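Local atomic coordinates of D-alanine--D-alanine ligase (Acinetobacter baumannii ACICU, PDB entry 5D8D), a protein that joins two D-alanine molecules into the dipeptide D-alanyl-D-alanine at the expense of ATP, a step in building the peptidoglycan cell wall. Residues A[62-66]-A[272-276]; A[84-88]-A[299-303]. All blocks are in the same frame, centred on the assembly; numbering follows the deposited sequence.

Contact 1 of 2, residues A[62-66]-A[272-276]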
loop_
_atom_site.group_PDB
_atom_site.type_symbol
_atom_site.label_atom_id
_atom_site.label_comp_id
_atom_site.label_asym_id
_atom_site.label_seq_id
_atom_site.Cartn_x
_atom_site.Cartn_y
_atom_site.Cartn_z
ATOM N N PHE A 62 -6.031 -10.349 -16.899
ATOM C CA PHE A 62 -6.205 -11.393 -15.866
ATOM C C PHE A 62 -4.827 -11.547 -15.253
ATOM O O PHE A 62 -3.914 -11.987 -15.962
ATOM C CB PHE A 62 -6.655 -12.725 -16.518
ATOM C CG PHE A 62 -7.126 -13.762 -15.550
ATOM C CD1 PHE A 62 -6.321 -14.218 -14.531
ATOM C CD2 PHE A 62 -8.385 -14.326 -15.684
ATOM C CE1 PHE A 62 -6.778 -15.173 -13.634
ATOM C CE2 PHE A 62 -8.845 -15.276 -14.784
ATOM C CZ PHE A 62 -8.039 -15.702 -13.764
ATOM N N ILE A 63 -4.664 -11.189 -13.972
ATOM C CA ILE A 63 -3.332 -11.126 -13.346
ATOM C C ILE A 63 -3.063 -12.407 -12.567
ATOM O O ILE A 63 -3.816 -12.802 -11.680
ATOM C CB ILE A 63 -3.171 -9.946 -12.372
ATOM C CG1 ILE A 63 -3.392 -8.589 -13.091
ATOM C CG2 ILE A 63 -1.786 -9.984 -11.726
ATOM C CD1 ILE A 63 -3.512 -7.398 -12.175
ATOM N N VAL A 64 -1.946 -13.038 -12.885
ATOM C CA VAL A 64 -1.563 -14.260 -12.234
ATOM C C VAL A 64 -0.032 -14.254 -12.111
ATOM O O VAL A 64 0.633 -15.296 -12.159
ATOM C CB VAL A 64 -2.245 -15.387 -13.029
ATOM C CG1 VAL A 64 -1.314 -16.119 -13.964
ATOM C CG2 VAL A 64 -3.050 -16.274 -12.135
ATOM N N LEU A 65 0.499 -13.043 -11.872
ATOM C CA LEU A 65 1.898 -12.804 -11.512
ATOM C C LEU A 65 2.017 -12.918 -10.009
ATOM O O LEU A 65 1.509 -12.088 -9.308
ATOM C CB LEU A 65 2.308 -11.374 -11.890
ATOM C CG LEU A 65 2.388 -11.027 -13.362
ATOM C CD1 LEU A 65 2.378 -9.524 -13.589
ATOM C CD2 LEU A 65 3.646 -11.641 -13.958
ATOM N N HIS A 66 2.723 -13.915 -9.510
ATOM C CA HIS A 66 2.905 -14.050 -8.089
ATOM C C HIS A 66 4.182 -13.338 -7.649
ATOM O O HIS A 66 5.189 -13.309 -8.384
ATOM C CB HIS A 66 2.942 -15.516 -7.698
ATOM C CG HIS A 66 1.850 -16.312 -8.305
ATOM N ND1 HIS A 66 0.524 -16.066 -8.046
ATOM C CD2 HIS A 66 1.874 -17.323 -9.194
ATOM C CE1 HIS A 66 -0.226 -16.912 -8.723
ATOM N NE2 HIS A 66 0.570 -17.681 -9.435
ATOM N N VAL A 272 -3.021 -12.509 -5.147
ATOM C CA VAL A 272 -2.945 -13.339 -6.404
ATOM C C VAL A 272 -2.580 -14.801 -6.104
ATOM O O VAL A 272 -1.417 -15.192 -6.104
ATOM C CB VAL A 272 -2.170 -12.629 -7.592
ATOM C CG1 VAL A 272 -1.319 -11.453 -7.156
ATOM C CG2 VAL A 272 -1.366 -13.565 -8.477
ATOM N N PRO A 273 -3.591 -15.615 -5.784
ATOM C CA PRO A 273 -3.294 -17.002 -5.503
ATOM C C PRO A 273 -2.920 -17.813 -6.734
ATOM O O PRO A 273 -3.271 -17.448 -7.874
ATOM C CB PRO A 273 -4.596 -17.545 -4.927
ATOM C CG PRO A 273 -5.374 -16.361 -4.507
ATOM C CD PRO A 273 -4.975 -15.266 -5.425
ATOM N N GLY A 274 -2.229 -18.922 -6.480
ATOM C CA GLY A 274 -1.978 -19.931 -7.454
ATOM C C GLY A 274 -3.224 -20.393 -8.197
ATOM O O GLY A 274 -4.352 -20.416 -7.659
ATOM N N MET A 275 -3.012 -20.647 -9.491
ATOM C CA MET A 275 -3.960 -21.321 -10.313
ATOM C C MET A 275 -3.283 -22.540 -10.965
ATOM O O MET A 275 -3.779 -23.084 -11.964
ATOM C CB MET A 275 -4.562 -20.317 -11.300
ATOM C CG MET A 275 -5.456 -19.278 -10.608
ATOM S SD MET A 275 -7.065 -19.903 -10.090
ATOM C CE MET A 275 -7.972 -19.837 -11.620
ATOM N N THR A 276 -2.182 -23.007 -10.370
ATOM C CA THR A 276 -1.625 -24.291 -10.751
ATOM C C THR A 276 -2.563 -25.449 -10.379
ATOM O O THR A 276 -3.483 -25.321 -9.574
ATOM C CB THR A 276 -0.312 -24.618 -10.058
ATOM O OG1 THR A 276 -0.577 -24.975 -8.694
ATOM C CG2 THR A 276 0.653 -23.456 -10.149
#
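The imidazole of His66 meets the loop 272-276 with its edge, where the carbonyl oxygens of Val272 and Pro273 both lie near the ring plane, while the carbonyl oxygen of Val64, from its own segment, sits over one face, offset toward the rim. His66 ND1 donates to Val272 O at 2.9 Å. The bond is bent, with an N-H...O angle of 135°, and the donor stands above the carbonyl plane, not on a lone pair. Next round the rim, His66 CE1 comes to 3.2 Å from Pro273 O. With CG beside the backbone N (chi1 -47°), the ring swings across to the loop although its CB does not head there. Beside the hydrogen bond Val272 CG2 also reaches His66 ND1 at 3.2 Å, and the same methyl touches the main chain, 3.3 Å from Leu65 O. Farther along, Val64 CG2 and Met275 CG meet at 4.1 Å, their side chains crossing at about a right angle. Met275, bent at chi2 and chi3, also packs on helix 292-301. The contact thus joins the end of strand 60-63, in the N-terminal Rossmann-like sheet, to the ATP-grasp loop following Asn270, a predicted magnesium ligand. Val272 O holds ND1 and Ser27 OG of helix 21-37 holds NE2, so both nitrogens of the buried ring have partners, which should fix its rotation; Ser27 OG also bonds Met275 N, tying the helix to both segments.

Contact 2 of 2, residues A[84-88]-A[299-303]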
loop_
_atom_site.group_PDB
_atom_site.type_symbol
_atom_site.label_atom_id
_atom_site.label_comp_id
_atom_site.label_asym_id
_atom_site.label_seq_id
_atom_site.Cartn_x
_atom_site.Cartn_y
_atom_site.Cartn_z
ATOM N N ILE A 84 -6.895 0.283 -17.886
ATOM C CA ILE A 84 -7.291 -1.058 -18.322
ATOM C C ILE A 84 -7.818 -1.782 -17.100
ATOM O O ILE A 84 -7.091 -1.925 -16.119
ATOM C CB ILE A 84 -6.090 -1.798 -18.907
ATOM C CG1 ILE A 84 -5.598 -1.053 -20.143
ATOM C CG2 ILE A 84 -6.435 -3.235 -19.261
ATOM C CD1 ILE A 84 -4.281 -1.547 -20.609
ATOM N N PRO A 85 -9.075 -2.257 -17.153
ATOM C CA PRO A 85 -9.608 -3.016 -16.019
ATOM C C PRO A 85 -8.922 -4.366 -15.866
ATOM O O PRO A 85 -8.421 -4.937 -16.854
ATOM C CB PRO A 85 -11.073 -3.203 -16.372
ATOM C CG PRO A 85 -11.148 -3.038 -17.854
ATOM C CD PRO A 85 -9.945 -2.310 -18.327
ATOM N N TYR A 86 -8.899 -4.873 -14.644
ATOM C CA TYR A 86 -8.115 -6.057 -14.341
ATOM C C TYR A 86 -8.678 -6.811 -13.131
ATOM O O TYR A 86 -9.552 -6.326 -12.449
ATOM C CB TYR A 86 -6.634 -5.676 -14.156
ATOM C CG TYR A 86 -6.419 -4.732 -13.029
ATOM C CD1 TYR A 86 -6.279 -5.199 -11.707
ATOM C CD2 TYR A 86 -6.383 -3.367 -13.252
ATOM C CE1 TYR A 86 -6.104 -4.336 -10.649
ATOM C CE2 TYR A 86 -6.231 -2.472 -12.185
ATOM C CZ TYR A 86 -6.089 -2.973 -10.894
ATOM O OH TYR A 86 -5.926 -2.106 -9.879
ATOM N N THR A 87 -8.191 -8.023 -12.912
ATOM C CA THR A 87 -8.754 -8.930 -11.915
ATOM C C THR A 87 -8.143 -8.649 -10.543
ATOM O O THR A 87 -7.053 -8.135 -10.446
ATOM C CB THR A 87 -8.451 -10.390 -12.302
ATOM O OG1 THR A 87 -7.051 -10.555 -12.562
ATOM C CG2 THR A 87 -9.194 -10.765 -13.541
ATOM N N GLY A 88 -8.855 -8.998 -9.485
ATOM C CA GLY A 88 -8.297 -8.980 -8.157
ATOM C C GLY A 88 -8.226 -7.622 -7.492
ATOM O O GLY A 88 -8.958 -6.707 -7.854
ATOM N N ILE A 299 -13.665 -15.183 -12.295
ATOM C CA ILE A 299 -12.633 -14.228 -11.931
ATOM C C ILE A 299 -12.625 -13.079 -12.973
ATOM O O ILE A 299 -12.680 -11.913 -12.621
ATOM C CB ILE A 299 -11.257 -14.916 -11.775
ATOM C CG1 ILE A 299 -11.266 -15.815 -10.532
ATOM C CG2 ILE A 299 -10.109 -13.909 -11.663
ATOM C CD1 ILE A 299 -10.163 -16.886 -10.487
ATOM N N LEU A 300 -12.608 -13.405 -14.249
ATOM C CA LEU A 300 -12.523 -12.380 -15.281
ATOM C C LEU A 300 -13.772 -11.467 -15.308
ATOM O O LEU A 300 -13.710 -10.331 -15.759
ATOM C CB LEU A 300 -12.333 -13.048 -16.655
ATOM C CG LEU A 300 -12.017 -12.138 -17.833
ATOM C CD1 LEU A 300 -10.773 -11.314 -17.543
ATOM C CD2 LEU A 300 -11.795 -12.983 -19.064
ATOM N N GLU A 301 -14.909 -11.984 -14.862
ATOM C CA GLU A 301 -16.165 -11.221 -14.857
ATOM C C GLU A 301 -16.112 -10.006 -13.948
ATOM O O GLU A 301 -16.781 -9.040 -14.216
ATOM C CB GLU A 301 -17.343 -12.113 -14.493
ATOM C CG GLU A 301 -17.912 -12.839 -15.699
ATOM C CD GLU A 301 -18.945 -13.874 -15.319
ATOM O OE1 GLU A 301 -19.093 -14.096 -14.102
ATOM O OE2 GLU A 301 -19.593 -14.446 -16.238
ATOM N N GLN A 302 -15.263 -10.022 -12.931
ATOM C CA GLN A 302 -14.992 -8.814 -12.125
ATOM C C GLN A 302 -14.573 -7.637 -12.969
ATOM O O GLN A 302 -14.759 -6.514 -12.515
ATOM C CB GLN A 302 -13.869 -8.999 -11.106
ATOM C CG GLN A 302 -14.017 -10.159 -10.122
ATOM C CD GLN A 302 -12.657 -10.771 -9.680
ATOM O OE1 GLN A 302 -11.615 -10.089 -9.659
ATOM N NE2 GLN A 302 -12.686 -12.041 -9.285
ATOM N N THR A 303 -13.979 -7.874 -14.156
ATOM C CA THR A 303 -13.488 -6.763 -14.974
ATOM C C THR A 303 -14.545 -6.028 -15.801
ATOM O O THR A 303 -14.172 -5.139 -16.567
ATOM C CB THR A 303 -12.287 -7.190 -15.881
ATOM O OG1 THR A 303 -12.673 -8.066 -16.952
ATOM C CG2 THR A 303 -11.255 -7.864 -15.086
HETATM O O HOH W 1 -12.076 -7.596 -8.883
#
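The last residues of the chain's final helix, 292-301, and those that follow rest here on the loop that connects helices 74-81 and 91-97 of the N-terminal domain, an example of how a chain's closing residues can pack back on its N-terminal domain. One direct hydrogen bond joins the two segments: the backbone N of Gly88 donates to Gln302 OE1 at 3.0 Å. It is nearly straight, 171° at the hydrogen, and approaches almost along the axis of the amide C=O. A bend at chi2 (149°) carries the Gln302 amide to this N-H. Its OE1 also accepts from a water at 2.7 Å, and the same water gives a weak bond to Gly88 O, so that the amide oxygen holds both a backbone donor and a solvent molecule. The remaining contacts are van der Waals, made by methyl and ring carbons against side chains and main chain. Thr87 turns its methyl to the helix, CG2 lying 3.8 Å from Ile299 CG2, while its hydroxyl turns to Ile63 of strand 60-63. Two residues earlier, Pro85 CB packs 3.7 Å from Thr303 O. Between these points the Thr303 methyl presses on the peptide after Tyr86, where CG2 approaches Tyr86 C to 3.4 Å. That methyl faces the loop while the hydroxyl is turned back toward Leu300 and bonded also to Arg60: Thr303 OG1 donates to Leu300 O at 2.8 Å, in the carbonyl plane, and the same oxygen accepts from Thr303 N.

How the contacts relate
Both contacts tie the N-terminal domain to the C-terminal part of the ATP-grasp region, but at different depths. Contact 1 is buried, its centre about 9 Å from that of the chain, close to Asn270, a predicted magnesium ligand; contact 2, about 17 Å out, is only partly buried and admits a water. Their polar links also run in opposite senses: a side-chain N-H meets a main-chain carbonyl in the first, a main-chain N-H meets a side-chain amide oxygen in the second. Their centres are about 13 Å apart and strand 60-63 bridges them: Thr87 OG1 is probably hydrogen-bonded to Ile63 N at 2.8 Å, and Phe62 CZ packs 3.5 Å from Ile299 CG2.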